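Local atomic coordinates of aerobactin synthase IucA (Klebsiella pneumoniae subsp. pneumoniae, PDB entry 5JM8), a protein that probably uses ATP to activate citrate and join it to an acetylated hydroxylysine, an early step in assembling the siderophore aerobactin. Residues P412-E417 / T515-M520; A400-Y405 / A511-L516; G421-A426 / N471-E476; S490-T495 / N569-Q574; M301-L306 / D310-L315. All coordinates share one frame; numbering follows the deposited sequence.

Overall arrangement
From the N terminus, contact 5 comes first: it joins helix 294-306 to helix 310-318 across a three-residue turn and closes before any of the others opens. Helix 394-420 then supplies contact 2 and, further along, contact 1. Both close on helix 506-521, about 100 residues later, and their closing segments overlap. Contact 3 is nested inside these two long loops, joining strand 422-424 to the residues leading into helix 475-500. Contact 4 opens on that helix and closes near the C terminus, crossing contacts 1 and 2. Leu-517 packs on Leu-571 between contacts 1 and 4, whereas Leu-422 links contact 3 to Leu-303 and Trp-312 of contact 5.

Contact 1. Residues P412-E417 / T515-M520; sequences PLFTAE and TLLAEM
Phe-414, on helix 394-420, packs against Leu-517 and Met-520 of helix 506-521, a helix-helix contact inside a buried apolar cluster. The phenylalanine can be followed outward. Its CB already meets the other helix, with Met-520 CE 3.7 Å from Phe-414 CB. CG stands anti to the carbonyl carbon (chi1 -82°), and CG and CD2 pass beside the same methyl, CD2 being 3.9 Å from Met-520 CE. One atom further along, the partner changes: Phe-414 CE2 lies 3.8 Å from Leu-517 CD2. Both methyls approach the ring obliquely. Beyond this pair of helices, Phe-482 makes an edge-to-face contact with the Phe-414 ring, and Leu-486 of helix 475-500 and Leu-530 of helix 528-535 pack on the same side chain, so four helices meet around one phenylalanine. The phenylalanine and methionine side chains cross at about a right angle, and a bend at the methionine's last torsion, chi3 44°, sets CE beside Phe-414 CB and CD2.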
# COMPACT_ATOMS: atom_id res chain seq x y z
N PRO A 412 9.78 -26.71 -18.13
CA PRO A 412 11.13 -26.13 -18.15
C PRO A 412 12.20 -27.02 -17.51
O PRO A 412 13.35 -26.98 -17.94
CB PRO A 412 10.97 -24.83 -17.35
CG PRO A 412 9.71 -24.99 -16.57
CD PRO A 412 8.83 -25.84 -17.42
N LEU A 413 11.82 -27.80 -16.51
CA LEU A 413 12.78 -28.61 -15.77
C LEU A 413 13.22 -29.86 -16.53
O LEU A 413 14.40 -30.21 -16.53
CB LEU A 413 12.19 -29.01 -14.41
CG LEU A 413 12.01 -27.86 -13.42
CD1 LEU A 413 11.18 -28.31 -12.23
CD2 LEU A 413 13.35 -27.31 -12.95
N PHE A 414 12.27 -30.54 -17.17
CA PHE A 414 12.59 -31.71 -17.99
C PHE A 414 13.33 -31.30 -19.27
O PHE A 414 14.14 -32.07 -19.79
CB PHE A 414 11.32 -32.47 -18.37
CG PHE A 414 10.82 -33.40 -17.29
CD1 PHE A 414 11.47 -34.61 -17.05
CD2 PHE A 414 9.70 -33.09 -16.55
CE1 PHE A 414 11.00 -35.47 -16.07
CE2 PHE A 414 9.23 -33.95 -15.57
CZ PHE A 414 9.88 -35.13 -15.33
N THR A 415 13.03 -30.11 -19.77
CA THR A 415 13.64 -29.61 -20.99
C THR A 415 15.06 -29.10 -20.74
O THR A 415 15.94 -29.24 -21.59
CB THR A 415 12.81 -28.47 -21.62
OG1 THR A 415 11.50 -28.94 -21.93
CG2 THR A 415 13.47 -27.96 -22.90
N ALA A 416 15.27 -28.50 -19.58
CA ALA A 416 16.59 -28.00 -19.20
C ALA A 416 17.61 -29.13 -19.12
O ALA A 416 18.77 -28.96 -19.48
CB ALA A 416 16.51 -27.27 -17.87
N GLU A 417 17.16 -30.30 -18.66
CA GLU A 417 18.01 -31.48 -18.59
C GLU A 417 18.20 -32.11 -19.96
O GLU A 417 19.32 -32.45 -20.35
CB GLU A 417 17.43 -32.51 -17.61
CG GLU A 417 18.25 -33.79 -17.47
CD GLU A 417 18.06 -34.76 -18.62
OE1 GLU A 417 16.91 -34.98 -19.04
OE2 GLU A 417 19.08 -35.31 -19.12
N THR A 515 -0.18 -37.76 -19.98
CA THR A 515 -0.49 -37.21 -21.30
C THR A 515 0.45 -36.07 -21.66
O THR A 515 1.03 -36.04 -22.74
CB THR A 515 -1.94 -36.69 -21.38
OG1 THR A 515 -2.85 -37.75 -21.08
CG2 THR A 515 -2.25 -36.14 -22.77
N LEU A 516 0.61 -35.13 -20.74
CA LEU A 516 1.43 -33.96 -20.98
C LEU A 516 2.92 -34.29 -20.94
O LEU A 516 3.71 -33.70 -21.67
CB LEU A 516 1.09 -32.87 -19.96
CG LEU A 516 -0.36 -32.39 -20.02
CD1 LEU A 516 -0.65 -31.38 -18.93
CD2 LEU A 516 -0.70 -31.81 -21.39
N LEU A 517 3.30 -35.26 -20.11
CA LEU A 517 4.68 -35.72 -20.06
C LEU A 517 5.05 -36.42 -21.36
O LEU A 517 6.20 -36.39 -21.80
CB LEU A 517 4.92 -36.66 -18.88
CG LEU A 517 4.98 -36.07 -17.46
CD1 LEU A 517 5.13 -37.17 -16.43
CD2 LEU A 517 6.11 -35.07 -17.33
N ALA A 518 4.06 -37.06 -21.98
CA ALA A 518 4.28 -37.79 -23.23
C ALA A 518 4.40 -36.83 -24.41
O ALA A 518 5.20 -37.05 -25.32
CB ALA A 518 3.15 -38.79 -23.47
N GLU A 519 3.59 -35.77 -24.39
CA GLU A 519 3.69 -34.72 -25.40
C GLU A 519 5.09 -34.13 -25.38
O GLU A 519 5.70 -33.92 -26.43
CB GLU A 519 2.66 -33.61 -25.16
CG GLU A 519 1.21 -34.03 -25.39
CD GLU A 519 0.24 -32.90 -25.10
OE1 GLU A 519 0.69 -31.78 -24.79
OE2 GLU A 519 -0.99 -33.13 -25.18
N MET A 520 5.59 -33.88 -24.18
CA MET A 520 6.87 -33.22 -23.99
C MET A 520 8.04 -34.06 -24.49
O MET A 520 8.97 -33.54 -25.11
CB MET A 520 7.09 -32.90 -22.51
CG MET A 520 6.21 -31.77 -21.97
SD MET A 520 6.23 -31.65 -20.17
CE MET A 520 7.98 -31.85 -19.83

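Contact 2. Residues A400-Y405 / A511-L516; sequences AWVDAY and ARVRTL
Asp-403 and Arg-512 both hold CG anti to the carbonyl carbon, the aspartate with chi1 -65°, and from there the arginine runs extended from CG to NE, which carries its guanidinium across to the carboxylate. The resulting salt bridge uses a single pair of atoms, Asp-403 OD2 and Arg-512 NH1, 3.0 Å apart. Its two flat groups are turned 48° from each other, so this is an oblique, one-armed bridge rather than a coplanar, two-pronged one. The second carboxylate oxygen rests against the aliphatic part of the arginine, Asp-403 OD1 being 3.5 Å from Arg-512 CD.

These residues lie where helix 394-420 packs on helix 506-521 in a roughly parallel sense, with local axes 9.8 Å apart at closest approach and 32° between their directions. Beside the bridge, Leu-516 CD1 comes within 3.9 Å of Asp-403 CA, while Val-402 CG1 meets Val-513 CG2 at 4.1 Å, the two valines crossing at about a right angle. Leu-498 and Thr-491 of helix 475-500 adjoin the valine pair, and Ala-400 packs on Ala-317 of the second subunit. Charge is thus kept at the partly exposed side and the valines are buried. The arginine's positive charge probably favours the ionised aspartate and helps offset the cost of placing a carboxylate beside Leu-516.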
# COMPACT_ATOMS: atom_id res chain seq x y z
N ALA A 400 -7.41 -27.82 -14.42
CA ALA A 400 -6.75 -26.62 -14.93
C ALA A 400 -5.48 -26.32 -14.14
O ALA A 400 -4.46 -25.95 -14.72
CB ALA A 400 -7.70 -25.44 -14.87
N TRP A 401 -5.55 -26.46 -12.82
CA TRP A 401 -4.40 -26.19 -11.97
C TRP A 401 -3.29 -27.20 -12.24
O TRP A 401 -2.12 -26.84 -12.35
CB TRP A 401 -4.80 -26.20 -10.49
CG TRP A 401 -3.81 -25.52 -9.58
CD1 TRP A 401 -3.92 -24.28 -9.04
CD2 TRP A 401 -2.57 -26.06 -9.12
NE1 TRP A 401 -2.82 -24.00 -8.27
CE2 TRP A 401 -1.97 -25.08 -8.30
CE3 TRP A 401 -1.90 -27.27 -9.32
CZ2 TRP A 401 -0.74 -25.27 -7.68
CZ3 TRP A 401 -0.67 -27.46 -8.70
CH2 TRP A 401 -0.11 -26.46 -7.89
N VAL A 402 -3.66 -28.48 -12.35
CA VAL A 402 -2.69 -29.54 -12.61
C VAL A 402 -2.06 -29.43 -14.00
O VAL A 402 -0.86 -29.67 -14.16
CB VAL A 402 -3.34 -30.94 -12.47
CG1 VAL A 402 -2.41 -32.03 -12.99
CG2 VAL A 402 -3.72 -31.20 -11.03
N ASP A 403 -2.86 -29.09 -15.00
CA ASP A 403 -2.35 -28.92 -16.35
C ASP A 403 -1.35 -27.77 -16.43
O ASP A 403 -0.30 -27.89 -17.06
CB ASP A 403 -3.49 -28.68 -17.34
CG ASP A 403 -4.42 -29.87 -17.46
OD1 ASP A 403 -4.03 -30.98 -17.03
OD2 ASP A 403 -5.53 -29.70 -18.00
N ALA A 404 -1.69 -26.66 -15.78
CA ALA A 404 -0.81 -25.49 -15.76
C ALA A 404 0.46 -25.77 -14.98
O ALA A 404 1.52 -25.22 -15.28
CB ALA A 404 -1.54 -24.31 -15.18
N TYR A 405 0.36 -26.63 -13.97
CA TYR A 405 1.51 -27.03 -13.18
C TYR A 405 2.51 -27.78 -14.05
O TYR A 405 3.72 -27.58 -13.95
CB TYR A 405 1.08 -27.90 -11.99
CG TYR A 405 2.22 -28.60 -11.28
CD1 TYR A 405 2.92 -27.97 -10.26
CD2 TYR A 405 2.58 -29.90 -11.62
CE1 TYR A 405 3.95 -28.61 -9.60
CE2 TYR A 405 3.62 -30.54 -10.97
CZ TYR A 405 4.30 -29.90 -9.96
OH TYR A 405 5.33 -30.54 -9.31
N ALA A 511 -3.19 -39.44 -14.81
CA ALA A 511 -3.36 -39.72 -16.23
C ALA A 511 -3.14 -38.44 -17.04
O ALA A 511 -2.57 -38.49 -18.13
CB ALA A 511 -4.74 -40.30 -16.51
N ARG A 512 -3.59 -37.31 -16.49
CA ARG A 512 -3.38 -36.01 -17.13
C ARG A 512 -1.90 -35.70 -17.24
O ARG A 512 -1.43 -35.25 -18.29
CB ARG A 512 -4.07 -34.90 -16.34
CG ARG A 512 -5.57 -34.87 -16.49
CD ARG A 512 -6.15 -33.54 -16.04
NE ARG A 512 -7.55 -33.42 -16.44
CZ ARG A 512 -7.98 -32.81 -17.54
NH1 ARG A 512 -7.13 -32.23 -18.37
NH2 ARG A 512 -9.28 -32.76 -17.80
N VAL A 513 -1.18 -35.92 -16.15
CA VAL A 513 0.25 -35.66 -16.12
C VAL A 513 0.97 -36.50 -17.18
O VAL A 513 1.84 -36.00 -17.89
CB VAL A 513 0.84 -35.96 -14.73
CG1 VAL A 513 2.34 -35.72 -14.72
CG2 VAL A 513 0.16 -35.10 -13.67
N ARG A 514 0.59 -37.77 -17.27
CA ARG A 514 1.21 -38.68 -18.22
C ARG A 514 1.04 -38.17 -19.65
O ARG A 514 2.00 -38.16 -20.43
CB ARG A 514 0.59 -40.08 -18.10
CG ARG A 514 1.20 -41.11 -19.04
CD ARG A 514 0.50 -42.45 -18.91
NE ARG A 514 -0.94 -42.33 -19.11
CZ ARG A 514 -1.83 -43.26 -18.77
NH1 ARG A 514 -1.43 -44.40 -18.20
NH2 ARG A 514 -3.12 -43.06 -18.99
N THR A 515 -0.18 -37.76 -19.98
CA THR A 515 -0.49 -37.21 -21.30
C THR A 515 0.45 -36.07 -21.66
O THR A 515 1.03 -36.04 -22.74
CB THR A 515 -1.94 -36.69 -21.38
OG1 THR A 515 -2.85 -37.75 -21.08
CG2 THR A 515 -2.25 -36.14 -22.77
N LEU A 516 0.61 -35.13 -20.74
CA LEU A 516 1.43 -33.96 -20.98
C LEU A 516 2.92 -34.29 -20.94
O LEU A 516 3.71 -33.70 -21.67
CB LEU A 516 1.09 -32.87 -19.96
CG LEU A 516 -0.36 -32.39 -20.02
CD1 LEU A 516 -0.65 -31.38 -18.93
CD2 LEU A 516 -0.70 -31.81 -21.39

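Contact 3. Residues G421-A426 / N471-E476; sequences GLVLLA and NVFTRE
Val-423 and Leu-425, two residues apart, both direct their CB atoms at Phe-473, and the phenylalanine points back at them. They meet the same long side of its ring at neighbouring atoms: Val-423 CG1 is 4.5 Å from Phe-473 CD2, and Leu-425 CD1 is 4.2 Å from Phe-473 CE2. Both methyls lie to one side of the ring plane and approach it obliquely. Val-423 lies in strand 422-424 and Leu-425 just after it; the strand pairs antiparallel with strand 451-453, whose Ala-452 touches both Val-423 and Phe-473, so the ring packs over a two-stranded ribbon. Immediately after the phenylalanine, Thr-474 is the N-cap of helix 475-500; its side chain caps a backbone N of the first turn, and its own N is bonded to Gln-477 OE1, a reciprocal pattern consistent with a capping box. The nucleotide site is close by, the Leu-425 side chain standing about 8 Å from the bound ATP. Leu-425 O accepts a hydrogen bond from ND2 of Asn-430, a residue of the magnesium site.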
# COMPACT_ATOMS: atom_id res chain seq x y z
N GLY A 421 21.23 -30.27 -20.73
CA GLY A 421 22.00 -31.09 -19.81
C GLY A 421 22.06 -30.54 -18.39
O GLY A 421 22.89 -30.98 -17.59
N LEU A 422 21.18 -29.60 -18.08
CA LEU A 422 21.13 -28.99 -16.75
C LEU A 422 20.17 -29.73 -15.84
O LEU A 422 18.97 -29.83 -16.12
CB LEU A 422 20.73 -27.51 -16.86
CG LEU A 422 20.40 -26.79 -15.55
CD1 LEU A 422 21.60 -26.79 -14.62
CD2 LEU A 422 19.93 -25.37 -15.84
N VAL A 423 20.69 -30.24 -14.73
CA VAL A 423 19.89 -30.96 -13.76
C VAL A 423 19.55 -30.07 -12.57
O VAL A 423 20.44 -29.68 -11.81
CB VAL A 423 20.61 -32.23 -13.26
CG1 VAL A 423 19.74 -33.01 -12.29
CG2 VAL A 423 21.01 -33.11 -14.44
N LEU A 424 18.27 -29.74 -12.42
CA LEU A 424 17.79 -29.05 -11.22
C LEU A 424 16.90 -30.00 -10.43
O LEU A 424 15.76 -30.27 -10.83
CB LEU A 424 17.03 -27.78 -11.59
CG LEU A 424 17.83 -26.68 -12.30
CD1 LEU A 424 16.94 -25.50 -12.61
CD2 LEU A 424 19.03 -26.25 -11.48
N LEU A 425 17.42 -30.51 -9.32
CA LEU A 425 16.69 -31.45 -8.49
C LEU A 425 15.64 -30.71 -7.67
O LEU A 425 15.91 -30.25 -6.56
CB LEU A 425 17.64 -32.21 -7.57
CG LEU A 425 18.71 -33.02 -8.29
CD1 LEU A 425 19.73 -33.57 -7.30
CD2 LEU A 425 18.09 -34.15 -9.10
N ALA A 426 14.44 -30.60 -8.23
CA ALA A 426 13.40 -29.77 -7.66
C ALA A 426 12.58 -30.50 -6.60
O ALA A 426 11.66 -31.25 -6.93
CB ALA A 426 12.50 -29.26 -8.75
N ASN A 471 29.93 -31.34 -9.57
CA ASN A 471 28.52 -31.70 -9.65
C ASN A 471 28.14 -32.12 -11.06
O ASN A 471 27.23 -31.55 -11.68
CB ASN A 471 27.63 -30.54 -9.17
CG ASN A 471 28.01 -29.21 -9.78
OD1 ASN A 471 29.14 -29.02 -10.23
ND2 ASN A 471 27.07 -28.27 -9.79
N VAL A 472 28.85 -33.11 -11.58
CA VAL A 472 28.49 -33.78 -12.83
C VAL A 472 27.82 -35.10 -12.50
O VAL A 472 28.26 -35.82 -11.60
CB VAL A 472 29.71 -34.03 -13.74
CG1 VAL A 472 30.20 -32.73 -14.36
CG2 VAL A 472 30.84 -34.72 -12.98
N PHE A 473 26.76 -35.42 -13.23
CA PHE A 473 25.98 -36.63 -12.99
C PHE A 473 26.11 -37.64 -14.13
O PHE A 473 26.14 -37.27 -15.30
CB PHE A 473 24.50 -36.30 -12.79
CG PHE A 473 24.12 -36.05 -11.35
CD1 PHE A 473 25.08 -35.82 -10.37
CD2 PHE A 473 22.78 -36.05 -10.98
CE1 PHE A 473 24.71 -35.59 -9.06
CE2 PHE A 473 22.41 -35.82 -9.67
CZ PHE A 473 23.38 -35.59 -8.70
N THR A 474 26.18 -38.91 -13.76
CA THR A 474 26.08 -39.99 -14.73
C THR A 474 24.62 -40.19 -15.09
O THR A 474 23.73 -39.61 -14.47
CB THR A 474 26.65 -41.31 -14.19
OG1 THR A 474 25.86 -41.76 -13.09
CG2 THR A 474 28.10 -41.13 -13.75
N ARG A 475 24.38 -41.01 -16.11
CA ARG A 475 23.03 -41.36 -16.51
C ARG A 475 22.28 -42.02 -15.36
O ARG A 475 21.17 -41.62 -15.03
CB ARG A 475 23.08 -42.29 -17.73
CG ARG A 475 21.73 -42.62 -18.32
CD ARG A 475 21.90 -43.44 -19.59
NE ARG A 475 20.62 -43.87 -20.16
CZ ARG A 475 19.97 -44.97 -19.80
NH1 ARG A 475 20.47 -45.78 -18.87
NH2 ARG A 475 18.82 -45.27 -20.38
N GLU A 476 22.90 -43.02 -14.74
CA GLU A 476 22.25 -43.78 -13.67
C GLU A 476 21.90 -42.90 -12.47
O GLU A 476 20.87 -43.09 -11.83
CB GLU A 476 23.15 -44.93 -13.23
CG GLU A 476 23.56 -45.87 -14.36
CD GLU A 476 22.39 -46.34 -15.21
OE1 GLU A 476 21.28 -46.53 -14.67
OE2 GLU A 476 22.58 -46.51 -16.44

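Contact 4. Residues S490-T495 / N569-Q574; sequences STFAVT and NPLLAQ
The ring of Phe-492 is met at its outer end by two apolar groups arriving differently. Leu-571 CD1 lies at the ring edge, near the plane, 3.4 Å from Phe-492 CZ and 3.6 Å from Phe-492 CE1. The pyrrolidine of Pro-570 and the phenylalanine side chain reach toward each other from opposite directions, and Pro-570 CG meets the ring obliquely, 3.5 Å from both Phe-492 CZ and Phe-492 CE2. Met-510 of helix 506-521 touches Phe-492 and Pro-570 alike. The phenylalanine belongs to helix 475-500, whereas its partners lie in the C-terminal tail that follows strand 566-568, and that tail is shaped by an Asx turn: Leu-571 N donates to Asn-569 OD1 over 2.6 Å, with an N-H...O angle of 156° and the donor above the carbonyl plane. The amide's other end is also held, Asn-569 ND2 bonding to the carbonyls of Val-533 and Asn-536. On the helix, Thr-495 OG1 donates to Phe-492 O at 3.1 Å, again from above the carbonyl plane.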
# COMPACT_ATOMS: atom_id res chain seq x y z
N SER A 490 6.90 -34.34 -5.24
CA SER A 490 6.48 -33.08 -5.84
C SER A 490 5.12 -33.20 -6.51
O SER A 490 4.10 -32.77 -5.96
CB SER A 490 7.51 -32.60 -6.87
OG SER A 490 8.43 -31.69 -6.30
N THR A 491 5.12 -33.78 -7.70
CA THR A 491 3.92 -33.84 -8.52
C THR A 491 2.83 -34.68 -7.86
O THR A 491 1.67 -34.30 -7.86
CB THR A 491 4.24 -34.42 -9.90
OG1 THR A 491 5.33 -33.69 -10.48
CG2 THR A 491 3.03 -34.34 -10.82
N PHE A 492 3.21 -35.82 -7.30
CA PHE A 492 2.23 -36.72 -6.71
C PHE A 492 1.66 -36.15 -5.41
O PHE A 492 0.59 -36.56 -4.97
CB PHE A 492 2.84 -38.11 -6.46
CG PHE A 492 3.19 -38.86 -7.72
CD1 PHE A 492 2.69 -38.47 -8.96
CD2 PHE A 492 4.02 -39.96 -7.68
CE1 PHE A 492 3.01 -39.16 -10.11
CE2 PHE A 492 4.35 -40.66 -8.83
CZ PHE A 492 3.85 -40.25 -10.04
N ALA A 493 2.36 -35.20 -4.80
CA ALA A 493 1.84 -34.51 -3.63
C ALA A 493 0.70 -33.59 -4.05
O ALA A 493 -0.25 -33.38 -3.30
CB ALA A 493 2.92 -33.73 -2.93
N VAL A 494 0.82 -33.05 -5.26
CA VAL A 494 -0.23 -32.21 -5.83
C VAL A 494 -1.47 -33.05 -6.12
O VAL A 494 -2.57 -32.71 -5.70
CB VAL A 494 0.25 -31.50 -7.12
CG1 VAL A 494 -0.89 -30.79 -7.82
CG2 VAL A 494 1.37 -30.53 -6.80
N THR A 495 -1.28 -34.16 -6.83
CA THR A 495 -2.40 -35.02 -7.21
C THR A 495 -3.03 -35.67 -5.98
O THR A 495 -4.24 -35.86 -5.92
CB THR A 495 -1.95 -36.12 -8.19
OG1 THR A 495 -0.97 -36.96 -7.57
CG2 THR A 495 -1.36 -35.51 -9.45
N ASN A 569 5.94 -47.71 -10.57
CA ASN A 569 5.57 -46.58 -11.41
C ASN A 569 4.06 -46.51 -11.65
O ASN A 569 3.49 -47.42 -12.24
CB ASN A 569 6.31 -46.68 -12.75
CG ASN A 569 6.17 -45.44 -13.60
OD1 ASN A 569 5.29 -44.60 -13.37
ND2 ASN A 569 7.02 -45.31 -14.60
N PRO A 570 3.41 -45.42 -11.19
CA PRO A 570 1.98 -45.26 -11.48
C PRO A 570 1.68 -44.63 -12.85
O PRO A 570 0.51 -44.52 -13.21
CB PRO A 570 1.51 -44.33 -10.36
CG PRO A 570 2.69 -43.51 -10.03
CD PRO A 570 3.89 -44.40 -10.23
N LEU A 571 2.72 -44.24 -13.59
CA LEU A 571 2.54 -43.57 -14.88
C LEU A 571 2.64 -44.52 -16.07
O LEU A 571 2.54 -44.09 -17.22
CB LEU A 571 3.57 -42.45 -15.04
CG LEU A 571 3.17 -41.06 -14.55
CD1 LEU A 571 2.76 -41.11 -13.10
CD2 LEU A 571 4.32 -40.08 -14.75
N LEU A 572 2.84 -45.80 -15.80
CA LEU A 572 2.91 -46.79 -16.88
C LEU A 572 1.53 -46.96 -17.53
O LEU A 572 0.51 -47.01 -16.83
CB LEU A 572 3.42 -48.12 -16.34
CG LEU A 572 4.89 -48.12 -15.90
N ALA A 573 1.51 -47.05 -18.85
CA ALA A 573 0.27 -47.24 -19.60
C ALA A 573 -0.38 -48.57 -19.22
O ALA A 573 0.04 -49.63 -19.69
CB ALA A 573 0.53 -47.18 -21.09
N GLN A 574 -1.40 -48.49 -18.37
CA GLN A 574 -2.02 -49.67 -17.79
C GLN A 574 -3.54 -49.65 -17.98
O GLN A 574 -4.05 -50.08 -19.01
CB GLN A 574 -1.67 -49.76 -16.30
CG GLN A 574 -2.18 -48.58 -15.48
CD GLN A 574 -1.68 -48.61 -14.05
OE1 GLN A 574 -0.62 -49.17 -13.75
NE2 GLN A 574 -2.44 -48.00 -13.15

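Contact 5. Residues M301-L306 / D310-L315; sequences MRLARL and DDWQTL
The side chain of Leu-303 and the backbone carbonyl of Leu-306 meet Trp-312 in a buried contact between two successive helices, 294-306 and 310-318, with only three residues between their facing segments. The evidence lies mainly in one indole. Trp-312 has CG anti to the backbone N (chi1 178°), which swings the ring system back over the end of the preceding helix. Far out on its six-membered ring, Trp-312 CZ3 is 3.7 Å from Leu-303 CD1, and the two side chains cross at about a right angle. Close to the backbone, Trp-312 CB lies 3.5 Å from Leu-306 O, the carbonyl at the helix's last residue. That oxygen takes a hydrogen bond from Thr-309 OG1 in the turn, so the end of the first helix is tied to the connection itself.

Within this pair of consecutive helices joined by a short turn, in the IucA/IucC family region, Trp-460 of helix 458-462 packs on both Leu-306 and Trp-312, bringing the later part of the chain against the pair. In the second helix, Asp-310 O is gripped twice, by Thr-314 N at 2.7 Å and Thr-314 OG1 at 2.8 Å, the two donors reaching it from opposite faces of its carbonyl plane. Gln-313 of the second helix makes a weak hydrogen bond to Gly-391 O of the second subunit, and both Gln-313 and Thr-314 pack on Gln-396 of that subunit.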
# COMPACT_ATOMS: atom_id res chain seq x y z
N MET A 301 27.87 -20.41 -7.46
CA MET A 301 28.68 -19.54 -8.30
C MET A 301 28.80 -20.11 -9.70
O MET A 301 28.66 -19.40 -10.69
CB MET A 301 30.08 -19.36 -7.69
CG MET A 301 30.11 -18.67 -6.34
SD MET A 301 29.44 -16.99 -6.36
CE MET A 301 30.48 -16.19 -7.57
N ARG A 302 29.04 -21.42 -9.77
CA ARG A 302 29.19 -22.13 -11.03
C ARG A 302 27.96 -21.95 -11.91
O ARG A 302 28.07 -21.65 -13.10
CB ARG A 302 29.45 -23.61 -10.77
CG ARG A 302 29.62 -24.46 -12.02
CD ARG A 302 30.09 -25.86 -11.68
NE ARG A 302 31.35 -25.84 -10.95
CZ ARG A 302 31.52 -26.27 -9.70
NH1 ARG A 302 30.51 -26.78 -9.00
NH2 ARG A 302 32.72 -26.19 -9.13
N LEU A 303 26.79 -22.14 -11.31
CA LEU A 303 25.53 -21.98 -12.02
C LEU A 303 25.29 -20.51 -12.38
O LEU A 303 24.73 -20.20 -13.43
CB LEU A 303 24.37 -22.52 -11.18
CG LEU A 303 22.98 -22.51 -11.81
CD1 LEU A 303 22.93 -23.38 -13.06
CD2 LEU A 303 21.94 -22.98 -10.80
N ALA A 304 25.72 -19.61 -11.50
CA ALA A 304 25.53 -18.18 -11.71
C ALA A 304 26.38 -17.67 -12.87
O ALA A 304 25.92 -16.87 -13.68
CB ALA A 304 25.84 -17.42 -10.44
N ARG A 305 27.63 -18.12 -12.93
CA ARG A 305 28.52 -17.76 -14.03
C ARG A 305 28.03 -18.37 -15.34
O ARG A 305 28.17 -17.78 -16.41
CB ARG A 305 29.95 -18.22 -13.75
CG ARG A 305 30.63 -17.50 -12.61
CD ARG A 305 32.06 -17.96 -12.44
NE ARG A 305 32.70 -17.29 -11.32
CZ ARG A 305 33.23 -16.08 -11.37
NH1 ARG A 305 33.18 -15.37 -12.49
NH2 ARG A 305 33.80 -15.56 -10.29
N LEU A 306 27.46 -19.56 -15.24
CA LEU A 306 26.90 -20.25 -16.39
C LEU A 306 25.64 -19.53 -16.88
O LEU A 306 25.28 -19.63 -18.06
CB LEU A 306 26.58 -21.70 -16.04
CG LEU A 306 26.22 -22.65 -17.19
CD1 LEU A 306 27.34 -22.72 -18.22
CD2 LEU A 306 25.91 -24.03 -16.64
N ASP A 310 25.31 -17.55 -23.40
CA ASP A 310 24.27 -17.34 -24.39
C ASP A 310 23.27 -18.50 -24.44
O ASP A 310 22.10 -18.30 -24.76
CB ASP A 310 24.89 -17.13 -25.78
CG ASP A 310 25.76 -15.89 -25.85
OD1 ASP A 310 25.46 -14.91 -25.13
OD2 ASP A 310 26.74 -15.89 -26.62
N ASP A 311 23.73 -19.71 -24.14
CA ASP A 311 22.85 -20.87 -24.15
C ASP A 311 21.85 -20.83 -22.99
O ASP A 311 20.70 -21.24 -23.14
CB ASP A 311 23.65 -22.17 -24.09
CG ASP A 311 24.29 -22.53 -25.43
OD1 ASP A 311 23.96 -21.88 -26.44
OD2 ASP A 311 25.10 -23.48 -25.45
N TRP A 312 22.29 -20.34 -21.84
CA TRP A 312 21.37 -20.06 -20.74
C TRP A 312 20.37 -19.02 -21.20
O TRP A 312 19.16 -19.14 -20.98
CB TRP A 312 22.10 -19.55 -19.50
CG TRP A 312 21.17 -19.22 -18.38
CD1 TRP A 312 20.41 -18.09 -18.25
CD2 TRP A 312 20.88 -20.03 -17.24
NE1 TRP A 312 19.67 -18.15 -17.09
CE2 TRP A 312 19.94 -19.33 -16.46
CE3 TRP A 312 21.32 -21.28 -16.81
CZ2 TRP A 312 19.44 -19.84 -15.26
CZ3 TRP A 312 20.83 -21.79 -15.62
CH2 TRP A 312 19.89 -21.07 -14.86
N GLN A 313 20.91 -17.97 -21.82
CA GLN A 313 20.12 -16.90 -22.40
C GLN A 313 19.06 -17.47 -23.35
O GLN A 313 17.92 -17.01 -23.37
CB GLN A 313 21.04 -15.93 -23.14
CG GLN A 313 20.61 -14.49 -23.07
CD GLN A 313 21.53 -13.57 -23.85
OE1 GLN A 313 22.33 -14.02 -24.68
NE2 GLN A 313 21.42 -12.27 -23.60
N THR A 314 19.46 -18.47 -24.13
CA THR A 314 18.57 -19.14 -25.06
C THR A 314 17.50 -19.91 -24.29
O THR A 314 16.32 -19.88 -24.66
CB THR A 314 19.34 -20.11 -25.97
OG1 THR A 314 20.36 -19.40 -26.68
CG2 THR A 314 18.41 -20.78 -26.97
N LEU A 315 17.92 -20.59 -23.23
CA LEU A 315 17.01 -21.37 -22.41
C LEU A 315 15.99 -20.45 -21.74
O LEU A 315 14.80 -20.76 -21.70
CB LEU A 315 17.79 -22.16 -21.35
CG LEU A 315 16.96 -22.89 -20.28
CD1 LEU A 315 16.13 -24.01 -20.89
CD2 LEU A 315 17.87 -23.44 -19.19